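Protein Thf1 (PDB 5MJR) associates with the FtsH protease complex involved in photosystem II repair in cyanobacteria and may take part in photosynthetic membrane biogenesis. Local coordinates at residues V74-Q79 with H152-Y157; R92-L97 with Q106-D111; Q125-L130 with A179-L184. All coordinates share one frame; numbering follows the deposited sequence.

Contact 1 of 3, residues V74-Q79 with H152-Y157; sequences VTAFDQ and HAVGLY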
loop_
_atom_site.group_PDB
_atom_site.type_symbol
_atom_site.label_atom_id
_atom_site.label_comp_id
_atom_site.label_asym_id
_atom_site.label_seq_id
_atom_site.Cartn_x
_atom_site.Cartn_y
_atom_site.Cartn_z
ATOM N N VAL A 74 -0.713 -2.065 3.642
ATOM C CA VAL A 74 -0.563 -3.432 4.152
ATOM C C VAL A 74 0.596 -4.130 3.466
ATOM O O VAL A 74 1.412 -4.800 4.101
ATOM C CB VAL A 74 -1.874 -4.222 3.958
ATOM C CG1 VAL A 74 -1.697 -5.718 4.139
ATOM C CG2 VAL A 74 -2.910 -3.708 4.944
ATOM N N THR A 75 0.680 -3.943 2.155
ATOM C CA THR A 75 1.778 -4.620 1.353
ATOM C C THR A 75 3.127 -4.081 1.768
ATOM O O THR A 75 4.071 -4.883 1.960
ATOM C CB THR A 75 1.489 -4.380 -0.173
ATOM O OG1 THR A 75 0.254 -5.008 -0.503
ATOM C CG2 THR A 75 2.593 -5.004 -1.001
ATOM N N ALA A 76 3.275 -2.747 1.794
ATOM C CA ALA A 76 4.566 -2.149 2.123
ATOM C C ALA A 76 5.007 -2.615 3.563
ATOM O O ALA A 76 6.191 -2.968 3.776
ATOM C CB ALA A 76 4.534 -0.673 2.050
ATOM N N PHE A 77 4.075 -2.508 4.510
ATOM C CA PHE A 77 4.364 -2.905 5.874
ATOM C C PHE A 77 4.780 -4.372 5.883
ATOM O O PHE A 77 5.818 -4.733 6.462
ATOM C CB PHE A 77 3.135 -2.676 6.762
ATOM C CG PHE A 77 3.328 -3.099 8.191
ATOM C CD1 PHE A 77 3.074 -4.322 8.580
ATOM C CD2 PHE A 77 3.789 -2.147 9.123
ATOM C CE1 PHE A 77 3.225 -4.705 9.974
ATOM C CE2 PHE A 77 3.951 -2.517 10.471
ATOM C CZ PHE A 77 3.703 -3.768 10.859
ATOM N N ASP A 78 3.970 -5.244 5.291
ATOM C CA ASP A 78 4.265 -6.667 5.347
ATOM C C ASP A 78 5.635 -6.989 4.713
ATOM O O ASP A 78 6.360 -7.828 5.231
ATOM C CB ASP A 78 3.236 -7.460 4.622
ATOM C CG ASP A 78 1.910 -7.632 5.378
ATOM O OD1 ASP A 78 1.748 -7.152 6.536
ATOM O OD2 ASP A 78 0.934 -8.092 4.689
ATOM N N GLN A 79 6.003 -6.283 3.643
ATOM C CA GLN A 79 7.273 -6.538 2.949
ATOM C C GLN A 79 8.419 -6.102 3.777
ATOM O O GLN A 79 9.374 -6.897 3.979
ATOM C CB GLN A 79 7.287 -5.841 1.580
ATOM C CG GLN A 79 8.523 -6.113 0.722
ATOM C CD GLN A 79 9.843 -5.534 1.168
ATOM O OE1 GLN A 79 9.961 -4.385 1.550
ATOM N NE2 GLN A 79 10.923 -6.417 1.009
ATOM N N HIS A 152 0.017 4.007 -3.512
ATOM C CA HIS A 152 -0.967 3.515 -4.469
ATOM C C HIS A 152 -0.298 2.679 -5.575
ATOM O O HIS A 152 -0.898 1.705 -6.029
ATOM C CB HIS A 152 -1.582 4.728 -5.150
ATOM C CG HIS A 152 -2.424 5.553 -4.245
ATOM N ND1 HIS A 152 -2.122 6.873 -4.028
ATOM C CD2 HIS A 152 -3.555 5.246 -3.560
ATOM C CE1 HIS A 152 -3.097 7.333 -3.218
ATOM N NE2 HIS A 152 -3.966 6.360 -2.892
ATOM N N ALA A 153 0.959 2.966 -5.920
ATOM C CA ALA A 153 1.751 2.110 -6.815
ATOM C C ALA A 153 1.997 0.720 -6.239
ATOM O O ALA A 153 1.839 -0.275 -6.863
ATOM C CB ALA A 153 3.061 2.738 -7.252
ATOM N N VAL A 154 2.385 0.684 -4.942
ATOM C CA VAL A 154 2.588 -0.561 -4.233
ATOM C C VAL A 154 1.300 -1.363 -4.239
ATOM O O VAL A 154 1.287 -2.573 -4.463
ATOM C CB VAL A 154 3.221 -0.341 -2.848
ATOM C CG1 VAL A 154 3.315 -1.670 -2.096
ATOM C CG2 VAL A 154 4.595 0.340 -2.982
ATOM N N GLY A 155 0.206 -0.711 -3.902
ATOM C CA GLY A 155 -1.071 -1.355 -3.914
ATOM C C GLY A 155 -1.414 -1.964 -5.317
ATOM O O GLY A 155 -1.935 -3.085 -5.393
ATOM N N LEU A 156 -1.197 -1.147 -6.375
ATOM C CA LEU A 156 -1.462 -1.667 -7.735
ATOM C C LEU A 156 -0.664 -2.949 -7.995
ATOM O O LEU A 156 -1.199 -3.918 -8.473
ATOM C CB LEU A 156 -1.170 -0.609 -8.767
ATOM C CG LEU A 156 -1.367 -1.012 -10.197
ATOM C CD1 LEU A 156 -2.807 -1.344 -10.538
ATOM C CD2 LEU A 156 -0.806 -0.041 -11.172
ATOM N N TYR A 157 0.612 -2.949 -7.643
ATOM C CA TYR A 157 1.442 -4.129 -7.852
ATOM C C TYR A 157 0.914 -5.334 -7.112
ATOM O O TYR A 157 0.848 -6.456 -7.671
ATOM C CB TYR A 157 2.876 -3.787 -7.439
ATOM C CG TYR A 157 3.778 -4.957 -7.721
ATOM C CD1 TYR A 157 4.291 -5.239 -8.955
ATOM C CD2 TYR A 157 4.206 -5.745 -6.664
ATOM C CE1 TYR A 157 5.219 -6.255 -9.118
ATOM C CE2 TYR A 157 5.099 -6.801 -6.820
ATOM C CZ TYR A 157 5.567 -7.066 -8.068
ATOM O OH TYR A 157 6.486 -8.096 -8.211
#

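Contact 2 of 3, residues R92-L97 with Q106-D111; sequences RIFHAL and QQLKED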
loop_
_atom_site.group_PDB
_atom_site.type_symbol
_atom_site.label_atom_id
_atom_site.label_comp_id
_atom_site.label_asym_id
_atom_site.label_seq_id
_atom_site.Cartn_x
_atom_site.Cartn_y
_atom_site.Cartn_z
ATOM N N ARG A 92 0.774 -6.478 16.525
ATOM C CA ARG A 92 0.562 -5.407 17.465
ATOM C C ARG A 92 1.151 -4.122 16.949
ATOM O O ARG A 92 0.587 -3.031 17.148
ATOM C CB ARG A 92 1.321 -5.717 18.834
ATOM C CG ARG A 92 0.609 -6.727 19.636
ATOM C CD ARG A 92 1.533 -7.190 20.773
ATOM N NE ARG A 92 0.921 -8.051 21.781
ATOM C CZ ARG A 92 1.258 -9.308 22.066
ATOM N NH1 ARG A 92 2.230 -9.971 21.398
ATOM N NH2 ARG A 92 0.595 -9.943 23.047
ATOM N N ILE A 93 2.266 -4.172 16.274
ATOM C CA ILE A 93 2.853 -2.996 15.677
ATOM C C ILE A 93 1.923 -2.396 14.559
ATOM O O ILE A 93 1.754 -1.190 14.484
ATOM C CB ILE A 93 4.280 -3.264 15.096
ATOM C CG1 ILE A 93 5.245 -3.530 16.288
ATOM C CG2 ILE A 93 4.757 -2.175 14.202
ATOM C CD1 ILE A 93 6.578 -4.039 15.910
ATOM N N PHE A 94 1.374 -3.296 13.701
ATOM C CA PHE A 94 0.450 -2.813 12.680
ATOM C C PHE A 94 -0.798 -2.115 13.292
ATOM O O PHE A 94 -1.209 -1.059 12.841
ATOM C CB PHE A 94 0.046 -3.924 11.769
ATOM C CG PHE A 94 -0.802 -3.449 10.623
ATOM C CD1 PHE A 94 -0.189 -2.795 9.580
ATOM C CD2 PHE A 94 -2.177 -3.662 10.616
ATOM C CE1 PHE A 94 -0.952 -2.281 8.488
ATOM C CE2 PHE A 94 -2.955 -3.196 9.557
ATOM C CZ PHE A 94 -2.291 -2.484 8.510
ATOM N N HIS A 95 -1.302 -2.727 14.361
ATOM C CA HIS A 95 -2.451 -2.169 15.051
ATOM C C HIS A 95 -2.107 -0.752 15.513
ATOM O O HIS A 95 -2.854 0.209 15.332
ATOM C CB HIS A 95 -2.878 -3.107 16.164
ATOM C CG HIS A 95 -3.995 -2.511 17.024
ATOM N ND1 HIS A 95 -3.710 -1.572 18.040
ATOM C CD2 HIS A 95 -5.315 -2.817 17.120
ATOM C CE1 HIS A 95 -4.818 -1.242 18.677
ATOM N NE2 HIS A 95 -5.810 -1.918 18.052
ATOM N N ALA A 96 -0.963 -0.653 16.197
ATOM C CA ALA A 96 -0.511 0.622 16.743
ATOM C C ALA A 96 -0.302 1.694 15.684
ATOM O O ALA A 96 -0.656 2.889 15.840
ATOM C CB ALA A 96 0.713 0.426 17.613
ATOM N N LEU A 97 0.287 1.274 14.566
ATOM C CA LEU A 97 0.542 2.171 13.448
ATOM C C LEU A 97 -0.818 2.714 12.947
ATOM O O LEU A 97 -0.961 3.921 12.759
ATOM C CB LEU A 97 1.241 1.377 12.324
ATOM C CG LEU A 97 1.588 2.275 11.087
ATOM C CD1 LEU A 97 3.058 2.173 10.717
ATOM C CD2 LEU A 97 0.898 1.634 9.983
ATOM N N GLN A 106 -8.347 -3.096 11.277
ATOM C CA GLN A 106 -9.235 -4.099 10.751
ATOM C C GLN A 106 -9.836 -3.659 9.440
ATOM O O GLN A 106 -10.019 -4.502 8.526
ATOM C CB GLN A 106 -10.327 -4.514 11.713
ATOM C CG GLN A 106 -11.111 -5.717 11.332
ATOM C CD GLN A 106 -10.304 -6.967 11.109
ATOM O OE1 GLN A 106 -9.225 -7.155 11.646
ATOM N NE2 GLN A 106 -10.894 -7.898 10.348
ATOM N N GLN A 107 -10.164 -2.396 9.286
ATOM C CA GLN A 107 -10.656 -1.882 7.984
ATOM C C GLN A 107 -9.546 -1.995 6.957
ATOM O O GLN A 107 -9.795 -2.453 5.819
ATOM C CB GLN A 107 -11.128 -0.435 8.078
ATOM C CG GLN A 107 -11.655 0.128 6.759
ATOM C CD GLN A 107 -12.157 1.524 6.798
ATOM O OE1 GLN A 107 -12.016 2.237 7.806
ATOM N NE2 GLN A 107 -12.714 1.989 5.696
ATOM N N LEU A 108 -8.299 -1.602 7.276
ATOM C CA LEU A 108 -7.267 -1.728 6.270
ATOM C C LEU A 108 -7.068 -3.214 5.894
ATOM O O LEU A 108 -6.811 -3.510 4.688
ATOM C CB LEU A 108 -5.924 -1.119 6.736
ATOM C CG LEU A 108 -5.763 0.364 6.436
ATOM C CD1 LEU A 108 -6.687 1.245 7.322
ATOM C CD2 LEU A 108 -4.307 0.750 6.464
ATOM N N LYS A 109 -7.054 -4.104 6.868
ATOM C CA LYS A 109 -6.864 -5.533 6.582
ATOM C C LYS A 109 -7.998 -6.071 5.713
ATOM O O LYS A 109 -7.715 -6.802 4.715
ATOM C CB LYS A 109 -6.746 -6.346 7.847
ATOM C CG LYS A 109 -5.460 -6.146 8.605
ATOM C CD LYS A 109 -5.619 -7.038 9.876
ATOM C CE LYS A 109 -4.626 -6.691 10.829
ATOM N NZ LYS A 109 -4.589 -7.517 12.083
ATOM N N GLU A 110 -9.257 -5.703 5.991
ATOM C CA GLU A 110 -10.324 -6.224 5.193
ATOM C C GLU A 110 -10.272 -5.627 3.789
ATOM O O GLU A 110 -10.544 -6.318 2.787
ATOM C CB GLU A 110 -11.624 -5.957 5.878
ATOM C CG GLU A 110 -11.888 -6.819 7.116
ATOM C CD GLU A 110 -13.231 -6.699 7.825
ATOM O OE1 GLU A 110 -14.219 -6.250 7.204
ATOM O OE2 GLU A 110 -13.273 -7.122 9.014
ATOM N N ASP A 111 -9.947 -4.348 3.666
ATOM C CA ASP A 111 -9.856 -3.703 2.352
ATOM C C ASP A 111 -8.751 -4.352 1.603
ATOM O O ASP A 111 -8.881 -4.607 0.353
ATOM C CB ASP A 111 -9.674 -2.214 2.428
ATOM C CG ASP A 111 -10.982 -1.459 2.556
ATOM O OD1 ASP A 111 -12.063 -2.007 2.237
ATOM O OD2 ASP A 111 -10.957 -0.301 2.971
#

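Contact 3 of 3, residues Q125-L130 with A179-L184; sequences QILDEL and APVIPL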
loop_
_atom_site.group_PDB
_atom_site.type_symbol
_atom_site.label_atom_id
_atom_site.label_comp_id
_atom_site.label_asym_id
_atom_site.label_seq_id
_atom_site.Cartn_x
_atom_site.Cartn_y
_atom_site.Cartn_z
ATOM N N GLN A 125 -9.880 -9.529 -18.596
ATOM C CA GLN A 125 -11.146 -9.446 -17.865
ATOM C C GLN A 125 -11.209 -8.214 -16.939
ATOM O O GLN A 125 -12.288 -7.611 -16.814
ATOM C CB GLN A 125 -11.383 -10.733 -17.008
ATOM C CG GLN A 125 -11.781 -11.907 -17.810
ATOM C CD GLN A 125 -11.856 -13.200 -17.005
ATOM O OE1 GLN A 125 -11.270 -13.330 -15.860
ATOM N NE2 GLN A 125 -12.563 -14.177 -17.592
ATOM N N ILE A 126 -10.082 -7.849 -16.358
ATOM C CA ILE A 126 -9.963 -6.621 -15.563
ATOM C C ILE A 126 -10.213 -5.400 -16.461
ATOM O O ILE A 126 -10.937 -4.437 -16.077
ATOM C CB ILE A 126 -8.579 -6.590 -14.910
ATOM C CG1 ILE A 126 -8.395 -7.776 -13.923
ATOM C CG2 ILE A 126 -8.371 -5.279 -14.176
ATOM C CD1 ILE A 126 -9.439 -7.926 -12.875
ATOM N N LEU A 127 -9.592 -5.365 -17.632
ATOM C CA LEU A 127 -9.751 -4.248 -18.562
ATOM C C LEU A 127 -11.251 -4.159 -18.986
ATOM O O LEU A 127 -11.775 -3.079 -19.051
ATOM C CB LEU A 127 -8.848 -4.425 -19.746
ATOM C CG LEU A 127 -7.341 -4.428 -19.508
ATOM C CD1 LEU A 127 -6.474 -4.794 -20.717
ATOM C CD2 LEU A 127 -6.856 -3.075 -19.004
ATOM N N ASP A 128 -11.885 -5.293 -19.256
ATOM C CA ASP A 128 -13.269 -5.278 -19.662
ATOM C C ASP A 128 -14.170 -4.660 -18.541
ATOM O O ASP A 128 -15.059 -3.858 -18.786
ATOM C CB ASP A 128 -13.765 -6.670 -19.957
ATOM C CG ASP A 128 -13.275 -7.214 -21.288
ATOM O OD1 ASP A 128 -12.776 -6.374 -22.110
ATOM O OD2 ASP A 128 -13.440 -8.454 -21.516
ATOM N N GLU A 129 -13.868 -5.010 -17.267
ATOM C CA GLU A 129 -14.632 -4.475 -16.146
ATOM C C GLU A 129 -14.395 -2.972 -15.985
ATOM O O GLU A 129 -15.340 -2.181 -15.814
ATOM C CB GLU A 129 -14.293 -5.258 -14.908
ATOM C CG GLU A 129 -15.243 -4.959 -13.840
ATOM C CD GLU A 129 -15.161 -5.842 -12.552
ATOM O OE1 GLU A 129 -14.583 -6.976 -12.540
ATOM O OE2 GLU A 129 -15.796 -5.414 -11.582
ATOM N N LEU A 130 -13.151 -2.528 -16.116
ATOM C CA LEU A 130 -12.863 -1.082 -16.097
ATOM C C LEU A 130 -13.608 -0.362 -17.252
ATOM O O LEU A 130 -14.221 0.698 -17.054
ATOM C CB LEU A 130 -11.413 -0.810 -16.111
ATOM C CG LEU A 130 -10.632 -1.234 -14.846
ATOM C CD1 LEU A 130 -9.135 -1.278 -15.109
ATOM C CD2 LEU A 130 -10.927 -0.318 -13.696
ATOM N N ALA A 179 -2.363 2.201 -18.904
ATOM C CA ALA A 179 -2.137 3.656 -18.964
ATOM C C ALA A 179 -3.304 4.381 -19.701
ATOM O O ALA A 179 -3.751 5.411 -19.175
ATOM C CB ALA A 179 -0.777 3.972 -19.597
ATOM N N PRO A 180 -3.835 3.868 -20.843
ATOM C CA PRO A 180 -4.970 4.582 -21.459
ATOM C C PRO A 180 -6.313 4.356 -20.805
ATOM O O PRO A 180 -7.303 4.981 -21.215
ATOM C CB PRO A 180 -4.903 4.079 -22.896
ATOM C CG PRO A 180 -4.200 2.792 -22.837
ATOM C CD PRO A 180 -3.349 2.769 -21.686
ATOM N N VAL A 181 -6.381 3.429 -19.845
ATOM C CA VAL A 181 -7.631 2.985 -19.256
ATOM C C VAL A 181 -7.909 3.610 -17.898
ATOM O O VAL A 181 -9.100 3.862 -17.637
ATOM C CB VAL A 181 -7.618 1.397 -19.147
ATOM C CG1 VAL A 181 -8.785 0.818 -18.382
ATOM C CG2 VAL A 181 -7.509 0.787 -20.528
ATOM N N ILE A 182 -6.884 3.811 -17.047
ATOM C CA ILE A 182 -7.113 4.355 -15.712
ATOM C C ILE A 182 -6.404 5.678 -15.561
ATOM O O ILE A 182 -5.341 5.912 -16.145
ATOM C CB ILE A 182 -6.720 3.304 -14.640
ATOM C CG1 ILE A 182 -5.235 3.049 -14.592
ATOM C CG2 ILE A 182 -7.539 2.048 -14.764
ATOM C CD1 ILE A 182 -4.719 2.144 -13.475
ATOM N N PRO A 183 -6.924 6.542 -14.625
ATOM C CA PRO A 183 -6.358 7.856 -14.382
ATOM C C PRO A 183 -5.198 7.844 -13.408
ATOM O O PRO A 183 -4.562 8.894 -13.190
ATOM C CB PRO A 183 -7.551 8.686 -13.867
ATOM C CG PRO A 183 -8.425 7.656 -13.263
ATOM C CD PRO A 183 -8.281 6.435 -14.047
ATOM N N LEU A 184 -4.941 6.687 -12.786
ATOM C CA LEU A 184 -3.762 6.593 -11.961
ATOM C C LEU A 184 -2.547 6.939 -12.837
ATOM O O LEU A 184 -2.443 6.480 -13.966
ATOM C CB LEU A 184 -3.698 5.172 -11.369
ATOM C CG LEU A 184 -2.822 4.834 -10.274
ATOM C CD1 LEU A 184 -3.104 5.495 -8.984
ATOM C CD2 LEU A 184 -2.760 3.351 -10.115
#

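Contact 1 of 3, residues V74-Q79 with H152-Y157
Val154 lays its CG1 methyl against the methyl and CB of Thr75, with CG1 3.6 Å from Thr75 CG2 and 3.8 Å from Thr75 CB. This is helix-to-helix packing in the core of an all-helical fold: helix 67-80 meets helix 150-162 close to the centre of the chain. The two side chains run past each other in opposite directions. Each sends a methyl anti to its own backbone N: CG1 in Val154 (chi1 176°) and CG2 in Thr75, and these are the two methyls that meet. Threonine suits the site because it has two different ends. Its methyl joins the apolar interface, while OG1 lies anti to the carbonyl carbon and is hydrogen-bonded to the carbonyl oxygen of Leu71, one turn back on the same helix; the hydroxyl is thus satisfied within its own helix. The backbones come near each other here: Gly155 CA is 6.8 Å from Thr75 CA, and Ala76 CA is 6.8 Å from Val154 CA. Ala76, with a lone methyl for a side chain, lets Val154 CG1 come close to its backbone. Tyr196 of helix 186-198 touches both Thr75 and Val154, so a third helix borders the junction. At Ala76, Val154 CG1 lies 4.0 Å from Ala76 N and 4.4 Å from Ala76 CB.

Contact 2 of 3, residues R92-L97 with Q106-D111
Two helices that follow each other in the chain, 90-100 and 105-113, pack here through one aromatic ring as part of the all-helical fold. Phe94 reaches across from helix 90-100 to helix 105-113; Phe94 CA is 9.9 Å from Lys109 CA, a separation that a large flat side chain can span. With CG anti to the backbone N (chi1 -175°), the ring is carried out toward helix 105-113. Leu108 comes to the ring's edge near its plane, with CB 4.3 Å from Phe94 CZ. The methylenes of Lys109 approach the same ring obliquely: CE is 3.9 Å from Phe94 CD2, and CG is 4.0 Å from Phe94 CE2. Lysine suits this border because its extended chain offers hydrocarbon to the phenyl group while the residue itself remains exposed. On helix 105-113, Gln106 NE2 donates a nearly straight hydrogen bond of 2.8 Å to Glu110 OE2, using the carboxylate's anti lone pair and joining residues one helical turn apart. Helix 67-80 borders both partners: Val74 touches Phe94, Val73 touches Leu108, and the ring of Phe77 meets that of Phe94 edge-to-face. Ile93 and Leu97 of the same helix as Phe94 pack on helix 41-58.

Contact 3 of 3, residues Q125-L130 with A179-L184
The irregular segment 179-184 passes helix 123-131 with its closest backbone approach between Val181 CA and Leu130 CA, 7.3 Å apart. This is a loop-on-helix contact in the all-helical fold: the connection between helices 171-178 and 186-198 rests Val181 and Ile182 on a helix that comes about fifty residues earlier in the chain. No hydrogen bond crosses between the two segments, and the contact is made by aliphatic side chains.

Leu130 is the principal helical partner. Its CB meets Val181 CG1 at 3.8 Å, and the same valine methyl is 3.9 Å from Leu130 CD1, so that it lies against both the base and one branch of the leucine. Val181 and Leu130 cross at about a right angle. The valine straddles two positions on the helix: CG1, anti to its backbone N (chi1 172°), serves Leu130, whereas Val181 CG2 lies 4.2 Å from Leu127 CD2, one turn earlier. A beta-branched residue suits this place, since its two methyls diverge directly from CB and can touch two side chains from a short stem.

Leucines three apart fall on the same side of a helix, and their longer chains extend toward the loop. Leu127 reaches it through the tip of its side chain and also touches Gln177 and Leu178, which joins this patch to the end of helix 171-178. Farther along the loop, Leu184 turns to helices 150-162 and 186-198, where it packs on Leu156 and Val189. Ile182 completes the contact through its short branch: with chi1 at 68°, Ile182 CG2 stands anti to the carbonyl carbon, beside the backbone N, and approaches Leu130 CD1 to 3.7 Å.

Contacts 1 and 2 lie side by side, their centres 14 Å apart, joined through helix 67-80: Val74 CG2 is 3.8 Å from Phe94 CZ, and Phe77 CZ is 3.7 Å from Phe94 N. Contact 3 is 19 Å from contact 1, centre to centre, and is tied to it by Leu184, whose CD2 lies 4.1 Å from Leu156 CD2. Contacts 2 and 3 do not touch; they lie on opposite sides of the chain's centre, with nearest atoms about 14 Å apart. Contact 1 touches both of the others, and its centre is about 3 Å from the chain's centre. Along the sequence, contact 2 falls between the segments of contact 1, whereas the segments of contacts 1 and 3 alternate.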